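Local coordinates for transmembrane oligosaccharyl transferase, putative (Archaeoglobus fulgidus, PDB 3VGP), which is a putative transmembrane oligosaccharyl transferase of the AglB family, represented here by its C-terminal globular domain, at residues A[126-130]-A[131-135]. The protein carries 1 engineered substitution. Residues are numbered along the deposited sequence; the frame is centred on the assembly and turned at random.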
ATOM      1  N   ASN A 126      18.828   2.589   4.939  1.00 22.97           N
ATOM      2  CA  ASN A 126      18.913   1.577   5.977  1.00 22.99           C
ATOM      3  C   ASN A 126      17.549   1.386   6.646  1.00 21.78           C
ATOM      4  O   ASN A 126      17.141   0.260   6.932  1.00 23.55           O
ATOM      5  CB  ASN A 126      19.967   1.975   7.013  1.00 24.91           C
ATOM      6  CG  ASN A 126      20.193   0.898   8.047  1.00 27.05           C
ATOM      7  OD1 ASN A 126      20.477  -0.251   7.707  1.00 29.50           O
ATOM      8  ND2 ASN A 126      20.069   1.261   9.318  1.00 28.58           N
ATOM      9  N   PHE A 127      16.844   2.488   6.888  1.00 20.26           N
ATOM     10  CA  PHE A 127      15.523   2.422   7.503  1.00 20.02           C
ATOM     11  C   PHE A 127      14.626   1.612   6.575  1.00 19.54           C
ATOM     12  O   PHE A 127      13.984   0.651   6.993  1.00 19.95           O
ATOM     13  CB  PHE A 127      14.928   3.825   7.671  1.00 21.38           C
ATOM     14  CG  PHE A 127      13.609   3.845   8.396  1.00 23.87           C
ATOM     15  CD1 PHE A 127      13.564   3.911   9.785  1.00 25.12           C
ATOM     16  CD2 PHE A 127      12.412   3.777   7.689  1.00 24.54           C
ATOM     17  CE1 PHE A 127      12.344   3.910  10.461  1.00 26.30           C
ATOM     18  CE2 PHE A 127      11.187   3.775   8.354  1.00 25.28           C
ATOM     19  CZ  PHE A 127      11.154   3.841   9.745  1.00 27.69           C
ATOM     20  N   PHE A 128      14.590   2.013   5.309  1.00 18.64           N
ATOM     21  CA  PHE A 128      13.772   1.331   4.311  1.00 19.42           C
ATOM     22  C   PHE A 128      14.021  -0.179   4.272  1.00 19.11           C
ATOM     23  O   PHE A 128      13.080  -0.970   4.240  1.00 17.92           O
ATOM     24  CB  PHE A 128      14.038   1.912   2.917  1.00 16.85           C
ATOM     25  CG  PHE A 128      13.330   1.176   1.821  1.00 16.80           C
ATOM     26  CD1 PHE A 128      11.970   1.371   1.603  1.00 16.16           C
ATOM     27  CD2 PHE A 128      14.002   0.227   1.056  1.00 18.77           C
ATOM     28  CE1 PHE A 128      11.290   0.630   0.649  1.00 18.01           C
ATOM     29  CE2 PHE A 128      13.325  -0.522   0.099  1.00 19.80           C
ATOM     30  CZ  PHE A 128      11.965  -0.319  -0.101  1.00 19.35           C
ATOM     31  N   ASN A 129      15.288  -0.584   4.283  1.00 18.85           N
ATOM     32  CA  ASN A 129      15.608  -2.006   4.216  1.00 21.43           C
ATOM     33  C   ASN A 129      15.096  -2.866   5.371  1.00 21.83           C
ATOM     34  O   ASN A 129      15.070  -4.093   5.258  1.00 23.17           O
ATOM     35  CB  ASN A 129      17.117  -2.209   4.061  1.00 20.73           C
ATOM     36  CG  ASN A 129      17.643  -1.679   2.740  1.00 20.57           C
ATOM     37  OD1 ASN A 129      16.915  -1.603   1.747  1.00 21.81           O
ATOM     38  ND2 ASN A 129      18.921  -1.326   2.714  1.00 22.63           N
ATOM     39  N   HIS A 130      14.691  -2.245   6.474  1.00 21.81           N
ATOM     40  CA  HIS A 130      14.177  -3.019   7.601  1.00 23.37           C
ATOM     41  C   HIS A 130      12.659  -2.964   7.720  1.00 21.93           C
ATOM     42  O   HIS A 130      12.093  -3.470   8.687  1.00 24.13           O
ATOM     43  CB  HIS A 130      14.795  -2.542   8.919  1.00 26.51           C
ATOM     44  CG  HIS A 130      16.256  -2.843   9.047  1.00 31.06           C
ATOM     45  ND1 HIS A 130      17.227  -2.108   8.403  1.00 31.46           N
ATOM     46  CD2 HIS A 130      16.910  -3.805   9.741  1.00 33.71           C
ATOM     47  CE1 HIS A 130      18.417  -2.602   8.695  1.00 35.16           C
ATOM     48  NE2 HIS A 130      18.253  -3.633   9.504  1.00 34.36           N
ATOM     49  N   THR A 131      11.998  -2.365   6.734  1.00 20.03           N
ATOM     50  CA  THR A 131      10.539  -2.233   6.774  1.00 18.89           C
ATOM     51  C   THR A 131       9.806  -3.402   6.136  1.00 17.94           C
ATOM     52  O   THR A 131      10.394  -4.213   5.423  1.00 17.69           O
ATOM     53  CB  THR A 131      10.063  -0.973   6.030  1.00 15.91           C
ATOM     54  OG1 THR A 131      10.369  -1.107   4.634  1.00 15.83           O
ATOM     55  CG2 THR A 131      10.749   0.268   6.577  1.00 19.42           C
ATOM     56  N   VAL A 132       8.506  -3.471   6.398  1.00 16.74           N
ATOM     57  CA  VAL A 132       7.672  -4.508   5.816  1.00 16.80           C
ATOM     58  C   VAL A 132       7.593  -4.235   4.311  1.00 17.01           C
ATOM     59  O   VAL A 132       7.510  -5.167   3.506  1.00 17.33           O
ATOM     60  CB  VAL A 132       6.263  -4.495   6.447  1.00 15.11           C
ATOM     61  CG1 VAL A 132       5.281  -5.263   5.570  1.00 19.76           C
ATOM     62  CG2 VAL A 132       6.321  -5.128   7.834  1.00 17.48           C
ATOM     63  N   LEU A 133       7.633  -2.958   3.931  1.00 16.17           N
ATOM     64  CA  LEU A 133       7.592  -2.598   2.515  1.00 15.42           C
ATOM     65  C   LEU A 133       8.767  -3.247   1.789  1.00 16.42           C
ATOM     66  O   LEU A 133       8.626  -3.719   0.654  1.00 15.72           O
ATOM     67  CB  LEU A 133       7.641  -1.074   2.332  1.00 15.30           C
ATOM     68  CG  LEU A 133       7.780  -0.537   0.899  1.00 15.73           C
ATOM     69  CD1 LEU A 133       6.745  -1.163  -0.039  1.00 17.09           C
ATOM     70  CD2 LEU A 133       7.625   0.977   0.924  1.00 16.01           C
ATOM     71  N   TYR A 134       9.931  -3.270   2.432  1.00 15.69           N
ATOM     72  CA  TYR A 134      11.095  -3.892   1.808  1.00 17.46           C
ATOM     73  C   TYR A 134      10.796  -5.376   1.608  1.00 17.33           C
ATOM     74  O   TYR A 134      11.015  -5.929   0.528  1.00 19.83           O
ATOM     75  CB  TYR A 134      12.339  -3.748   2.695  1.00 18.02           C
ATOM     76  CG  TYR A 134      13.535  -4.517   2.169  1.00 19.65           C
ATOM     77  CD1 TYR A 134      14.472  -3.907   1.331  1.00 20.77           C
ATOM     78  CD2 TYR A 134      13.705  -5.867   2.473  1.00 21.22           C
ATOM     79  CE1 TYR A 134      15.548  -4.625   0.806  1.00 22.96           C
ATOM     80  CE2 TYR A 134      14.777  -6.595   1.955  1.00 23.89           C
ATOM     81  CZ  TYR A 134      15.692  -5.966   1.123  1.00 23.58           C
ATOM     82  OH  TYR A 134      16.755  -6.679   0.618  1.00 29.12           O
ATOM     83  N   ARG A 135      10.291  -6.020   2.654  1.00 17.38           N
ATOM     84  CA  ARG A 135       9.976  -7.440   2.582  1.00 19.22           C
ATOM     85  C   ARG A 135       8.890  -7.755   1.567  1.00 18.28           C
ATOM     86  O   ARG A 135       8.811  -8.876   1.069  1.00 16.32           O
ATOM     87  CB  ARG A 135       9.604  -7.964   3.967  1.00 21.80           C
ATOM     88  CG  ARG A 135      10.826  -8.397   4.767  1.00 26.43           C
ATOM     89  CD  ARG A 135      10.509  -8.514   6.235  1.00 30.23           C
ATOM     90  NE  ARG A 135      10.481  -7.203   6.871  1.00 34.85           N
ATOM     91  CZ  ARG A 135      10.068  -6.988   8.114  1.00 34.78           C
ATOM     92  NH1 ARG A 135       9.642  -8.001   8.858  1.00 37.34           N
ATOM     93  NH2 ARG A 135      10.087  -5.762   8.611  1.00 37.28           N
TER
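The turn from F128 to T131 is a local helix-to-helix junction, joining helix 121-129 to helix 132-138, with T131 as N-cap of the latter. T131 OG1, held between the backbone N and the carbonyl carbon (chi1 65°), works both ways. It donates to F128 O at 2.7 Å, in the carbonyl plane and on a lone pair, and accepts from Y134 N at 3.1 Å, the capping bond. T131 N also reaches F128 O, at 3.1 Å, but from above the carbonyl plane, so this one oxygen is gripped by two donors. The methyl T131 CG2 lies 4.0 Å from F127 CE2. Beyond the cap, the F128 ring lies against L133 and Y134: L133 CD2 sits at its edge, near its plane, 3.7 Å from F128 CE1, and F128 CE2 approaches the rim of the Y134 ring at CD1. F105 of helix 105-111 packs edge-to-face on F128 and also touches L133. The Y134 ring has N129 O over one face, 3.4 Å above the plane and offset toward the rim. From the turn, H130 ND1 donates in its ring plane back to N126 O at 2.8 Å, which helps set the imidazole's rotation. R135 NH2 is hydrogen-bonded to K72 O and makes only a weak bond to H130 O. Thus the T131 hydroxyl satisfies polar backbone atoms on both sides of the turn.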